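PDB 7DLA: nucleoside permease NupG from Escherichia coli K-12, which carries purine and pyrimidine nucleosides across the bacterial inner membrane, driven by the proton motive force. Local coordinates for residues L10-W18 with Y106-N114; W291-Y300 with Q381-V392. The protein carries 1 engineered substitution. One frame throughout, in Å; residues are numbered along the deposited sequence.

Contact 1: L10-W18 with Y106-N114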
# COMPACT_ATOMS: atom_id res chain seq x y z
N LEU A 10 -14.94 11.42 4.76
CA LEU A 10 -13.94 10.72 5.56
C LEU A 10 -13.07 9.81 4.70
O LEU A 10 -11.85 9.78 4.86
CB LEU A 10 -14.62 9.93 6.65
CG LEU A 10 -13.86 10.10 7.96
CD1 LEU A 10 -13.80 11.54 8.35
CD2 LEU A 10 -14.53 9.28 9.04
N SER A 11 -13.69 9.04 3.79
CA SER A 11 -12.94 8.18 2.88
C SER A 11 -12.00 9.02 2.03
O SER A 11 -10.78 8.77 2.00
CB SER A 11 -13.91 7.37 2.01
OG SER A 11 -13.38 6.12 1.64
N PHE A 12 -12.56 10.02 1.33
CA PHE A 12 -11.77 10.93 0.52
C PHE A 12 -10.54 11.40 1.27
O PHE A 12 -9.41 11.20 0.81
CB PHE A 12 -12.58 12.16 0.13
CG PHE A 12 -11.90 13.00 -0.90
CD1 PHE A 12 -12.00 12.69 -2.25
CD2 PHE A 12 -11.21 14.14 -0.55
CE1 PHE A 12 -11.38 13.46 -3.21
CE2 PHE A 12 -10.55 14.89 -1.51
CZ PHE A 12 -10.65 14.55 -2.84
N LEU A 13 -10.75 12.03 2.43
CA LEU A 13 -9.65 12.66 3.17
C LEU A 13 -8.64 11.63 3.64
O LEU A 13 -7.42 11.83 3.50
CB LEU A 13 -10.20 13.44 4.37
CG LEU A 13 -10.97 14.69 4.04
CD1 LEU A 13 -11.30 15.39 5.32
CD2 LEU A 13 -10.08 15.54 3.19
N GLN A 14 -9.14 10.54 4.24
CA GLN A 14 -8.33 9.44 4.76
C GLN A 14 -7.28 9.05 3.74
O GLN A 14 -6.12 8.77 4.07
CB GLN A 14 -9.20 8.23 5.07
CG GLN A 14 -8.40 6.97 5.27
CD GLN A 14 -7.78 6.88 6.64
OE1 GLN A 14 -8.31 7.44 7.60
NE2 GLN A 14 -6.64 6.22 6.75
N PHE A 15 -7.68 9.05 2.48
CA PHE A 15 -6.73 8.61 1.47
C PHE A 15 -6.07 9.74 0.71
O PHE A 15 -4.96 9.56 0.21
CB PHE A 15 -7.42 7.66 0.51
CG PHE A 15 -7.74 6.38 1.14
CD1 PHE A 15 -6.72 5.56 1.59
CD2 PHE A 15 -9.05 6.00 1.35
CE1 PHE A 15 -7.00 4.36 2.20
CE2 PHE A 15 -9.35 4.80 1.94
CZ PHE A 15 -8.32 3.98 2.37
N CYS A 16 -6.72 10.89 0.60
CA CYS A 16 -6.10 12.04 -0.03
C CYS A 16 -4.81 12.37 0.69
O CYS A 16 -3.76 12.53 0.06
CB CYS A 16 -7.06 13.22 0.00
SG CYS A 16 -6.69 14.39 -1.26
N LEU A 17 -4.86 12.44 2.03
CA LEU A 17 -3.67 12.81 2.78
C LEU A 17 -2.54 11.83 2.52
O LEU A 17 -1.37 12.23 2.46
CB LEU A 17 -3.94 12.89 4.29
CG LEU A 17 -4.14 11.66 5.17
CD1 LEU A 17 -2.83 11.07 5.74
CD2 LEU A 17 -5.07 12.00 6.30
N TRP A 18 -2.85 10.54 2.38
CA TRP A 18 -1.81 9.56 2.08
C TRP A 18 -1.26 9.71 0.66
O TRP A 18 -0.04 9.74 0.46
CB TRP A 18 -2.33 8.15 2.31
CG TRP A 18 -1.29 7.15 2.83
CD1 TRP A 18 -0.19 7.44 3.59
CD2 TRP A 18 -1.33 5.73 2.70
NE1 TRP A 18 0.49 6.29 3.89
CE2 TRP A 18 -0.19 5.22 3.37
CE3 TRP A 18 -2.20 4.83 2.08
CZ2 TRP A 18 0.09 3.86 3.42
CZ3 TRP A 18 -1.92 3.49 2.13
CH2 TRP A 18 -0.78 3.01 2.80
N TYR A 106 -0.61 6.22 11.37
CA TYR A 106 -1.49 6.17 10.21
C TYR A 106 -2.00 4.78 9.91
O TYR A 106 -3.16 4.64 9.53
CB TYR A 106 -0.77 6.71 8.98
CG TYR A 106 -1.68 6.72 7.79
CD1 TYR A 106 -1.80 5.62 6.95
CD2 TYR A 106 -2.53 7.79 7.57
CE1 TYR A 106 -2.65 5.64 5.88
CE2 TYR A 106 -3.40 7.80 6.52
CZ TYR A 106 -3.45 6.74 5.68
OH TYR A 106 -4.34 6.82 4.63
N MET A 107 -1.14 3.78 9.98
CA MET A 107 -1.51 2.39 9.70
C MET A 107 -2.76 1.94 10.45
O MET A 107 -3.67 1.38 9.81
CB MET A 107 -0.31 1.51 10.04
CG MET A 107 0.80 1.53 9.02
SD MET A 107 0.44 2.21 7.39
CE MET A 107 -0.78 1.10 6.72
N PRO A 108 -2.89 2.15 11.76
CA PRO A 108 -4.12 1.72 12.44
C PRO A 108 -5.38 2.38 11.91
O PRO A 108 -6.47 1.78 11.99
CB PRO A 108 -3.82 2.11 13.90
CG PRO A 108 -2.33 2.03 13.99
CD PRO A 108 -1.92 2.69 12.74
N THR A 109 -5.29 3.61 11.39
CA THR A 109 -6.50 4.30 10.96
C THR A 109 -7.18 3.56 9.81
O THR A 109 -8.39 3.69 9.64
CB THR A 109 -6.21 5.78 10.57
OG1 THR A 109 -5.38 5.86 9.40
CG2 THR A 109 -5.51 6.49 11.70
N LEU A 110 -6.41 2.74 9.09
CA LEU A 110 -6.94 1.99 7.95
C LEU A 110 -8.08 1.05 8.35
O LEU A 110 -9.02 0.85 7.57
CB LEU A 110 -5.79 1.23 7.30
CG LEU A 110 -5.31 1.77 5.95
CD1 LEU A 110 -5.01 3.26 6.01
CD2 LEU A 110 -4.07 1.01 5.55
N GLY A 111 -8.03 0.49 9.56
CA GLY A 111 -9.15 -0.27 10.07
C GLY A 111 -10.07 0.56 10.93
O GLY A 111 -11.25 0.21 11.10
N LEU A 112 -9.55 1.64 11.51
CA LEU A 112 -10.39 2.45 12.39
C LEU A 112 -11.51 3.15 11.62
O LEU A 112 -12.65 3.24 12.11
CB LEU A 112 -9.51 3.44 13.14
CG LEU A 112 -8.99 2.74 14.39
CD1 LEU A 112 -7.84 3.51 15.02
CD2 LEU A 112 -10.12 2.54 15.37
N ILE A 113 -11.22 3.60 10.39
CA ILE A 113 -12.26 4.23 9.57
C ILE A 113 -13.33 3.21 9.20
O ILE A 113 -14.51 3.54 9.13
CB ILE A 113 -11.65 4.89 8.31
CG1 ILE A 113 -12.75 5.55 7.45
CG2 ILE A 113 -10.96 3.85 7.45
CD1 ILE A 113 -12.24 6.15 6.13
N ASN A 114 -12.92 1.95 8.98
CA ASN A 114 -13.89 0.90 8.69
C ASN A 114 -14.74 0.58 9.91
O ASN A 114 -15.96 0.48 9.80
CB ASN A 114 -13.19 -0.35 8.17
CG ASN A 114 -12.84 -0.24 6.70
OD1 ASN A 114 -13.21 0.73 6.05
ND2 ASN A 114 -12.20 -1.25 6.16
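Gln14 sits as a knob in the hole formed by Tyr106, Thr109, Leu110 and Ile113. The contact joins the first and fourth transmembrane helices of this major facilitator superfamily transporter. The short segments run antiparallel with their axes 11.3 Å apart. Long side chains bridge this distance. The chain of Gln14 starts with CG anti to the backbone N (chi1 165°) and then bends at chi2, which brings the amide to Thr109. NE2 donates to Thr109 OG1 at 3.0 Å. The bond is almost straight, at 173°, and the hydroxyl lies in the amide plane. Leu110 CD1 is 3.5 Å from the same NE2. The other end of the amide is also held: Gln14 OE1 is hydrogen-bonded to His76 and Tyr72 of helix 68-86, which is consistent with the amide being turned this way round. Tyr106 OH donates to the backbone O of Gln14 at 2.7 Å, from a position tilted out of the carbonyl plane. The Tyr106 ring lies between two partners. Trp18 covers one face in a face-to-face stack, with the indole five-membered ring and the phenol centroids 4.0 Å apart and the planes 26° from parallel. Thr109 OG1 sits over the opposite face. In the next shell, Leu17 CD1 meets Tyr106 CE2 obliquely, and Met107 SD makes a Met-aromatic contact with the six-membered ring of Trp18. At the other end of the contact, Ile113 CD1 lies 3.8 Å from Gln14 CB and 3.9 Å from Leu10 O.

Contact 2: W291-Y300 with Q381-V392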
# COMPACT_ATOMS: atom_id res chain seq x y z
N TRP A 291 3.22 -9.92 -12.44
CA TRP A 291 4.36 -9.16 -11.91
C TRP A 291 5.57 -9.24 -12.84
O TRP A 291 6.29 -8.25 -13.03
CB TRP A 291 4.74 -9.63 -10.51
CG TRP A 291 3.89 -9.05 -9.44
CD1 TRP A 291 2.98 -9.70 -8.66
CD2 TRP A 291 3.84 -7.66 -9.06
NE1 TRP A 291 2.38 -8.80 -7.79
CE2 TRP A 291 2.89 -7.55 -8.02
CE3 TRP A 291 4.51 -6.51 -9.49
CZ2 TRP A 291 2.59 -6.33 -7.41
CZ3 TRP A 291 4.21 -5.29 -8.88
CH2 TRP A 291 3.26 -5.21 -7.86
N ILE A 292 5.82 -10.42 -13.41
CA ILE A 292 6.87 -10.56 -14.41
C ILE A 292 6.67 -9.53 -15.50
O ILE A 292 7.55 -8.70 -15.79
CB ILE A 292 6.89 -11.97 -15.02
CG1 ILE A 292 7.06 -13.04 -13.94
CG2 ILE A 292 7.98 -12.07 -16.10
CD1 ILE A 292 6.97 -14.43 -14.49
N LEU A 293 5.49 -9.60 -16.14
CA LEU A 293 5.18 -8.69 -17.24
C LEU A 293 5.35 -7.22 -16.84
O LEU A 293 5.88 -6.41 -17.61
CB LEU A 293 3.76 -8.91 -17.72
CG LEU A 293 3.48 -9.93 -18.79
CD1 LEU A 293 2.06 -10.39 -18.54
CD2 LEU A 293 3.57 -9.25 -20.13
N ARG A 294 4.89 -6.88 -15.64
CA ARG A 294 4.99 -5.51 -15.15
C ARG A 294 6.45 -5.05 -15.15
O ARG A 294 6.81 -4.09 -15.86
CB ARG A 294 4.38 -5.46 -13.74
CG ARG A 294 3.84 -4.13 -13.20
CD ARG A 294 4.92 -3.09 -12.93
NE ARG A 294 4.41 -1.95 -12.16
CZ ARG A 294 3.66 -0.96 -12.61
NH1 ARG A 294 3.28 -0.91 -13.89
NH2 ARG A 294 3.28 -0.01 -11.76
N PHE A 295 7.30 -5.76 -14.41
CA PHE A 295 8.71 -5.37 -14.32
C PHE A 295 9.41 -5.45 -15.68
O PHE A 295 10.27 -4.61 -15.99
CB PHE A 295 9.45 -6.23 -13.31
CG PHE A 295 8.96 -6.08 -11.89
CD1 PHE A 295 9.00 -4.85 -11.25
CD2 PHE A 295 8.51 -7.19 -11.17
CE1 PHE A 295 8.57 -4.72 -9.93
CE2 PHE A 295 8.09 -7.06 -9.85
CZ PHE A 295 8.11 -5.82 -9.24
N ALA A 296 9.05 -6.44 -16.51
CA ALA A 296 9.62 -6.53 -17.85
C ALA A 296 9.28 -5.31 -18.70
O ALA A 296 10.13 -4.80 -19.44
CB ALA A 296 9.13 -7.80 -18.54
N LEU A 297 8.04 -4.83 -18.60
CA LEU A 297 7.62 -3.68 -19.39
C LEU A 297 8.25 -2.36 -18.89
O LEU A 297 8.51 -1.44 -19.69
CB LEU A 297 6.09 -3.61 -19.41
CG LEU A 297 5.39 -4.62 -20.31
CD1 LEU A 297 3.92 -4.50 -20.15
CD2 LEU A 297 5.72 -4.40 -21.77
N PHE A 298 8.48 -2.26 -17.58
CA PHE A 298 9.26 -1.16 -17.01
C PHE A 298 10.70 -1.17 -17.52
O PHE A 298 11.28 -0.10 -17.77
CB PHE A 298 9.24 -1.26 -15.49
CG PHE A 298 8.29 -0.33 -14.83
CD1 PHE A 298 7.03 -0.13 -15.34
CD2 PHE A 298 8.62 0.23 -13.60
CE1 PHE A 298 6.15 0.71 -14.69
CE2 PHE A 298 7.75 1.04 -12.93
CZ PHE A 298 6.51 1.29 -13.48
N ALA A 299 11.29 -2.36 -17.64
CA ALA A 299 12.67 -2.51 -18.10
C ALA A 299 12.89 -2.00 -19.52
O ALA A 299 13.97 -1.49 -19.83
CB ALA A 299 13.08 -3.97 -18.01
N TYR A 300 11.90 -2.09 -20.39
CA TYR A 300 12.02 -1.55 -21.73
C TYR A 300 11.20 -0.30 -21.95
O TYR A 300 11.11 0.17 -23.09
CB TYR A 300 11.67 -2.62 -22.75
CG TYR A 300 12.60 -3.78 -22.64
CD1 TYR A 300 12.48 -4.70 -21.61
CD2 TYR A 300 13.64 -3.92 -23.53
CE1 TYR A 300 13.36 -5.76 -21.50
CE2 TYR A 300 14.53 -4.95 -23.43
CZ TYR A 300 14.39 -5.88 -22.42
OH TYR A 300 15.29 -6.92 -22.34
N GLN A 381 17.09 -0.17 -16.28
CA GLN A 381 16.81 -1.38 -17.06
C GLN A 381 17.23 -2.62 -16.28
O GLN A 381 16.41 -3.51 -16.02
CB GLN A 381 17.50 -1.31 -18.42
CG GLN A 381 16.72 -2.09 -19.47
CD GLN A 381 17.32 -2.10 -20.85
OE1 GLN A 381 18.43 -2.58 -21.04
NE2 GLN A 381 16.57 -1.61 -21.84
N THR A 382 18.50 -2.67 -15.83
CA THR A 382 18.99 -3.78 -15.03
C THR A 382 18.23 -3.95 -13.72
O THR A 382 17.95 -5.08 -13.30
CB THR A 382 20.48 -3.60 -14.77
OG1 THR A 382 21.16 -3.61 -16.03
CG2 THR A 382 21.03 -4.69 -13.86
N VAL A 383 17.92 -2.86 -13.02
CA VAL A 383 17.13 -2.96 -11.80
C VAL A 383 15.84 -3.73 -12.07
O VAL A 383 15.53 -4.75 -11.41
CB VAL A 383 16.85 -1.55 -11.24
CG1 VAL A 383 16.05 -1.60 -9.98
CG2 VAL A 383 18.15 -0.81 -10.99
N TRP A 384 15.09 -3.30 -13.10
CA TRP A 384 13.80 -3.92 -13.43
C TRP A 384 13.96 -5.35 -13.92
O TRP A 384 13.07 -6.18 -13.72
CB TRP A 384 13.01 -3.10 -14.45
CG TRP A 384 12.64 -1.74 -13.97
CD1 TRP A 384 12.83 -0.55 -14.62
CD2 TRP A 384 12.06 -1.40 -12.69
NE1 TRP A 384 12.39 0.50 -13.85
CE2 TRP A 384 11.92 0.00 -12.66
CE3 TRP A 384 11.64 -2.15 -11.59
CZ2 TRP A 384 11.37 0.67 -11.56
CZ3 TRP A 384 11.11 -1.49 -10.50
CH2 TRP A 384 10.97 -0.09 -10.50
N LEU A 385 15.07 -5.66 -14.59
CA LEU A 385 15.29 -7.04 -14.99
C LEU A 385 15.54 -7.92 -13.78
O LEU A 385 15.00 -9.03 -13.71
CB LEU A 385 16.44 -7.16 -15.99
CG LEU A 385 16.15 -6.55 -17.38
CD1 LEU A 385 17.30 -6.75 -18.36
CD2 LEU A 385 14.85 -7.09 -17.98
N ILE A 386 16.33 -7.47 -12.80
CA ILE A 386 16.53 -8.43 -11.71
C ILE A 386 15.21 -8.58 -10.94
O ILE A 386 14.94 -9.65 -10.39
CB ILE A 386 17.67 -8.11 -10.73
CG1 ILE A 386 17.24 -7.13 -9.68
CG2 ILE A 386 18.87 -7.54 -11.44
CD1 ILE A 386 18.05 -7.35 -8.41
N PHE A 387 14.36 -7.55 -10.95
CA PHE A 387 13.04 -7.68 -10.31
C PHE A 387 12.10 -8.59 -11.10
O PHE A 387 11.37 -9.39 -10.50
CB PHE A 387 12.41 -6.30 -10.11
CG PHE A 387 13.08 -5.51 -9.02
CD1 PHE A 387 13.56 -6.14 -7.88
CD2 PHE A 387 13.27 -4.14 -9.16
CE1 PHE A 387 14.19 -5.41 -6.89
CE2 PHE A 387 13.90 -3.42 -8.17
CZ PHE A 387 14.37 -4.06 -7.04
N ALA A 388 12.10 -8.48 -12.43
CA ALA A 388 11.34 -9.41 -13.26
C ALA A 388 11.86 -10.84 -13.15
O ALA A 388 11.08 -11.81 -13.21
CB ALA A 388 11.39 -8.95 -14.72
N GLY A 389 13.17 -11.00 -12.95
CA GLY A 389 13.74 -12.32 -12.78
C GLY A 389 13.42 -12.92 -11.44
O GLY A 389 13.21 -14.13 -11.33
N TYR A 390 13.38 -12.10 -10.39
CA TYR A 390 12.93 -12.65 -9.12
C TYR A 390 11.45 -12.98 -9.18
O TYR A 390 11.01 -13.98 -8.59
CB TYR A 390 13.31 -11.70 -7.98
CG TYR A 390 12.64 -11.89 -6.62
CD1 TYR A 390 13.23 -12.64 -5.62
CD2 TYR A 390 11.52 -11.15 -6.29
CE1 TYR A 390 12.65 -12.75 -4.36
CE2 TYR A 390 10.95 -11.25 -5.04
CZ TYR A 390 11.51 -12.05 -4.08
OH TYR A 390 10.89 -12.11 -2.85
N SER A 391 10.67 -12.20 -9.95
CA SER A 391 9.30 -12.60 -10.25
C SER A 391 9.26 -13.99 -10.87
O SER A 391 8.38 -14.79 -10.55
CB SER A 391 8.63 -11.58 -11.18
OG SER A 391 8.26 -10.41 -10.47
N VAL A 392 10.21 -14.29 -11.77
CA VAL A 392 10.25 -15.58 -12.44
C VAL A 392 10.56 -16.70 -11.46
O VAL A 392 9.94 -17.77 -11.49
CB VAL A 392 11.29 -15.57 -13.58
CG1 VAL A 392 11.81 -16.96 -13.82
CG2 VAL A 392 10.68 -15.05 -14.84
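Phe295 and Trp384 both carry CG anti to their carbonyl carbon, with chi1 at -65° and -63°, and these torsions carry the two side chains across each other at about a right angle, in the space between antiparallel helices. Phe295 CD1 is 3.8 Å from Trp384 CE3. The helices are the ninth and twelfth transmembrane segments, both in the C-terminal six-helix half of the major facilitator fold. Their local axes come within 8.0 Å. Small residues at the near points are consistent with this spacing: Ala388 CB packs against Phe295 CB at 3.6 Å, and Ala299 CB rests 3.7 Å from Trp384 CB. Phe295 is a knob in the hole made by Trp384, Phe387, Ala388 and Ser391. Phe387 CB lies over one ring face in a CH-pi contact. Ser391 OG is at the edge, in the ring plane. Phe298 comes over one face of the indole. Its edge points at the six-membered ring of Trp384, T-shaped, with centroids 5.0 Å apart and planes at 79°. Its CB stands over the five-membered ring, 3.7 Å from the centroid. Phe234 meets both rings from helix 226-236. With an alanine in place of Trp384, the edge of Phe298 would probably lose the face it rests on, and a gap would probably open beside Phe295. Leu385 CD2 bridges the buried Ala299 CB and CE1 of the exposed Tyr300. The pair is probably held by shape and ring contacts, while the buried Ser391 OG is satisfied by Glu223, outside the segments.

In the fold
Contact 1 and contact 2 lie on opposite sides of the chain's centre, about 31 Å apart between their centres, and do not touch. They share no helix. Segments 10-18 and 106-114 belong to the first six transmembrane helices, and segments 291-300 and 381-392 to the last six. Both contacts pair antiparallel transmembrane helices, and both use aromatic contacts. Contact 1 is buried, and its helices are more widely spaced. It adds buried side-chain hydrogen bonds to its ring stack. Contact 2 is only partly buried, further from the centre, and reaches the surface at Tyr300 and Gln381. Its helices are closer, with alanines at the near points, and its chemistry is mainly apolar and aromatic.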